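Local coordinates for exopolysaccharide biosynthesis protein (Pantoea stewartii subsp. stewartii DC283, PDB 6TGF), which modifies the exopolysaccharide glycan of the bacterial biofilm, probably as a glycan hydrolase, and has a parallel beta-helix fold like that of bacteriophage tailspikes, at the interface of chains A and B. Numbering follows the deposited sequence. Chains: chain A/B, Exopolysaccharide biosynthesis protein.

The interface of chains A and B. Residues chain A 534, 564-565, 638-639, 641; chain B 556-558, 647.
A:Ser639 and B:Thr647 meet tip to tip through their hydroxyls. A:Ser639 OG and B:Thr647 OG1 are 2.7 Å apart and hydrogen bonded, with the donor not decided. On the B side, the backbone N of B:Ser558 donates to B:Thr647 OG1 over 2.8 Å, nearly straight at 172°. B:Thr647 OG1 is thus gripped from both chains. With this amide as its donor, the threonine hydroxyl could pass its own hydrogen to A:Ser639. The serine hydroxyl lies between its backbone N and carbonyl carbon (chi1 58°), which turns it toward chain B. It also makes a weak bond to the carbonyl oxygen of B:Gly556.

A water knits the two chains together beside this pair. It bonds the carbonyl oxygen A:Ser639 O at 2.7 Å and A:Ser639 OG on one chain. On the other it bonds B:Gly556 O and the hydroxyl B:Ser558 OG.

The methyl branch of B:Thr647 points toward A:Phe564. B:Thr647 CG2 lies 3.8 Å from A:Phe564 CD2, off to one side of the ring and raised above its plane, and the two side chains cross at about a right angle. A:Gly565 CA borders the same methyl. A:Leu534 brings its CD2 methyl against the carbonyl of B:Thr647, and A:Pro638 CG packs 3.5 Å from B:Gly556 CA.

A:Ser639 sits early in strand 637-646, and A:Phe564 ends strand 558-564. In chain B the partners are the loop residues B:Thr647, just after strand 637-646, and B:Gly556, with B:Ser558, which opens strand 558-564. The patch lies toward the C-terminal end of the elongated molecule, where copies of the deposited trimer, probably the biological form for a tailspike-like fold, pack strand-rich regions against each other.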
ATOM      1  N   LEU A 534      20.469 -10.668 -30.599  1.00 41.88           N
ATOM      2  CA  LEU A 534      21.061 -11.910 -31.167  1.00 42.54           C
ATOM      3  C   LEU A 534      20.929 -11.860 -32.692  1.00 43.39           C
ATOM      4  O   LEU A 534      19.784 -11.863 -33.181  1.00 43.77           O
ATOM      5  CB  LEU A 534      20.336 -13.132 -30.594  1.00 42.53           C
ATOM      6  CG  LEU A 534      20.400 -13.294 -29.075  1.00 42.33           C
ATOM      7  CD1 LEU A 534      19.464 -14.398 -28.613  1.00 42.57           C
ATOM      8  CD2 LEU A 534      21.823 -13.571 -28.613  1.00 42.21           C
ATOM      9  N   PHE A 564      29.953 -11.483 -29.551  1.00 38.44           N
ATOM     10  CA  PHE A 564      30.245 -12.789 -28.903  1.00 38.89           C
ATOM     11  C   PHE A 564      29.498 -13.908 -29.639  1.00 39.60           C
ATOM     12  O   PHE A 564      28.282 -13.773 -29.875  1.00 39.61           O
ATOM     13  CB  PHE A 564      29.878 -12.763 -27.418  1.00 38.66           C
ATOM     14  CG  PHE A 564      30.058 -14.091 -26.731  1.00 38.63           C
ATOM     15  CD1 PHE A 564      31.326 -14.581 -26.458  1.00 38.64           C
ATOM     16  CD2 PHE A 564      28.962 -14.864 -26.382  1.00 38.83           C
ATOM     17  CE1 PHE A 564      31.492 -15.808 -25.836  1.00 38.78           C
ATOM     18  CE2 PHE A 564      29.131 -16.093 -25.760  1.00 38.98           C
ATOM     19  CZ  PHE A 564      30.394 -16.562 -25.489  1.00 38.92           C
ATOM     20  N   GLY A 565      30.213 -14.990 -29.953  1.00 40.38           N
ATOM     21  CA  GLY A 565      29.746 -16.099 -30.808  1.00 41.24           C
ATOM     22  C   GLY A 565      30.712 -16.329 -31.956  1.00 41.84           C
ATOM     23  O   GLY A 565      31.554 -15.442 -32.199  1.00 41.80           O
ATOM     24  N   PRO A 638      25.354 -18.742 -36.535  1.00 46.26           N
ATOM     25  CA  PRO A 638      24.025 -19.159 -36.088  1.00 46.10           C
ATOM     26  C   PRO A 638      23.423 -18.241 -35.013  1.00 45.32           C
ATOM     27  O   PRO A 638      22.220 -18.058 -35.016  1.00 45.73           O
ATOM     28  CB  PRO A 638      24.284 -20.564 -35.526  1.00 46.41           C
ATOM     29  CG  PRO A 638      25.701 -20.489 -35.001  1.00 46.23           C
ATOM     30  CD  PRO A 638      26.425 -19.574 -35.966  1.00 46.14           C
ATOM     31  N   SER A 639      24.265 -17.700 -34.130  1.00 44.14           N
ATOM     32  CA  SER A 639      23.872 -16.794 -33.021  1.00 43.29           C
ATOM     33  C   SER A 639      25.096 -16.004 -32.549  1.00 42.38           C
ATOM     34  O   SER A 639      26.046 -16.637 -32.048  1.00 42.27           O
ATOM     35  CB  SER A 639      23.244 -17.566 -31.889  1.00 43.42           C
ATOM     36  OG  SER A 639      24.127 -18.566 -31.401  1.00 43.44           O
ATOM     37  N   ALA A 641      25.930 -12.580 -30.125  1.00 38.82           N
ATOM     38  CA  ALA A 641      25.396 -11.681 -29.075  1.00 38.16           C
ATOM     39  C   ALA A 641      26.201 -10.377 -29.053  1.00 37.53           C
ATOM     40  O   ALA A 641      27.444 -10.453 -29.064  1.00 37.35           O
ATOM     41  CB  ALA A 641      25.437 -12.379 -27.736  1.00 38.02           C
TER
ATOM     42  N   GLY B 556      23.966 -24.277 -32.689  1.00 43.45           N
ATOM     43  CA  GLY B 556      24.935 -23.187 -32.921  1.00 43.01           C
ATOM     44  C   GLY B 556      25.062 -22.253 -31.728  1.00 42.54           C
ATOM     45  O   GLY B 556      25.870 -21.307 -31.817  1.00 42.34           O
ATOM     46  N   ASP B 557      24.299 -22.496 -30.654  1.00 42.24           N
ATOM     47  CA  ASP B 557      24.347 -21.706 -29.392  1.00 41.68           C
ATOM     48  C   ASP B 557      25.751 -21.826 -28.787  1.00 41.20           C
ATOM     49  O   ASP B 557      26.207 -22.966 -28.593  1.00 41.51           O
ATOM     50  CB  ASP B 557      23.279 -22.168 -28.396  1.00 41.66           C
ATOM     51  CG  ASP B 557      21.881 -21.651 -28.691  1.00 41.81           C
ATOM     52  OD1 ASP B 557      21.755 -20.726 -29.518  1.00 41.87           O
ATOM     53  OD2 ASP B 557      20.925 -22.178 -28.090  1.00 41.99           O
ATOM     54  N   SER B 558      26.400 -20.690 -28.508  1.00 40.53           N
ATOM     55  CA  SER B 558      27.779 -20.601 -27.959  1.00 40.05           C
ATOM     56  C   SER B 558      27.736 -20.250 -26.466  1.00 39.60           C
ATOM     57  O   SER B 558      26.962 -19.349 -26.092  1.00 39.46           O
ATOM     58  CB  SER B 558      28.611 -19.604 -28.729  1.00 39.92           C
ATOM     59  OG  SER B 558      29.088 -20.168 -29.941  1.00 40.09           O
ATOM     60  N   THR B 647      25.148 -16.997 -26.163  1.00 35.22           N
ATOM     61  CA  THR B 647      24.335 -16.548 -27.327  1.00 35.31           C
ATOM     62  C   THR B 647      22.934 -17.168 -27.247  1.00 35.42           C
ATOM     63  O   THR B 647      22.073 -16.779 -28.060  1.00 35.55           O
ATOM     64  CB  THR B 647      24.999 -16.933 -28.655  1.00 35.52           C
ATOM     65  OG1 THR B 647      24.876 -18.345 -28.830  1.00 35.63           O
ATOM     66  CG2 THR B 647      26.456 -16.533 -28.723  1.00 35.40           C
TER
HETATM   67  O   HOH W   1      27.222 -18.976 -31.520  1.00 38.52           O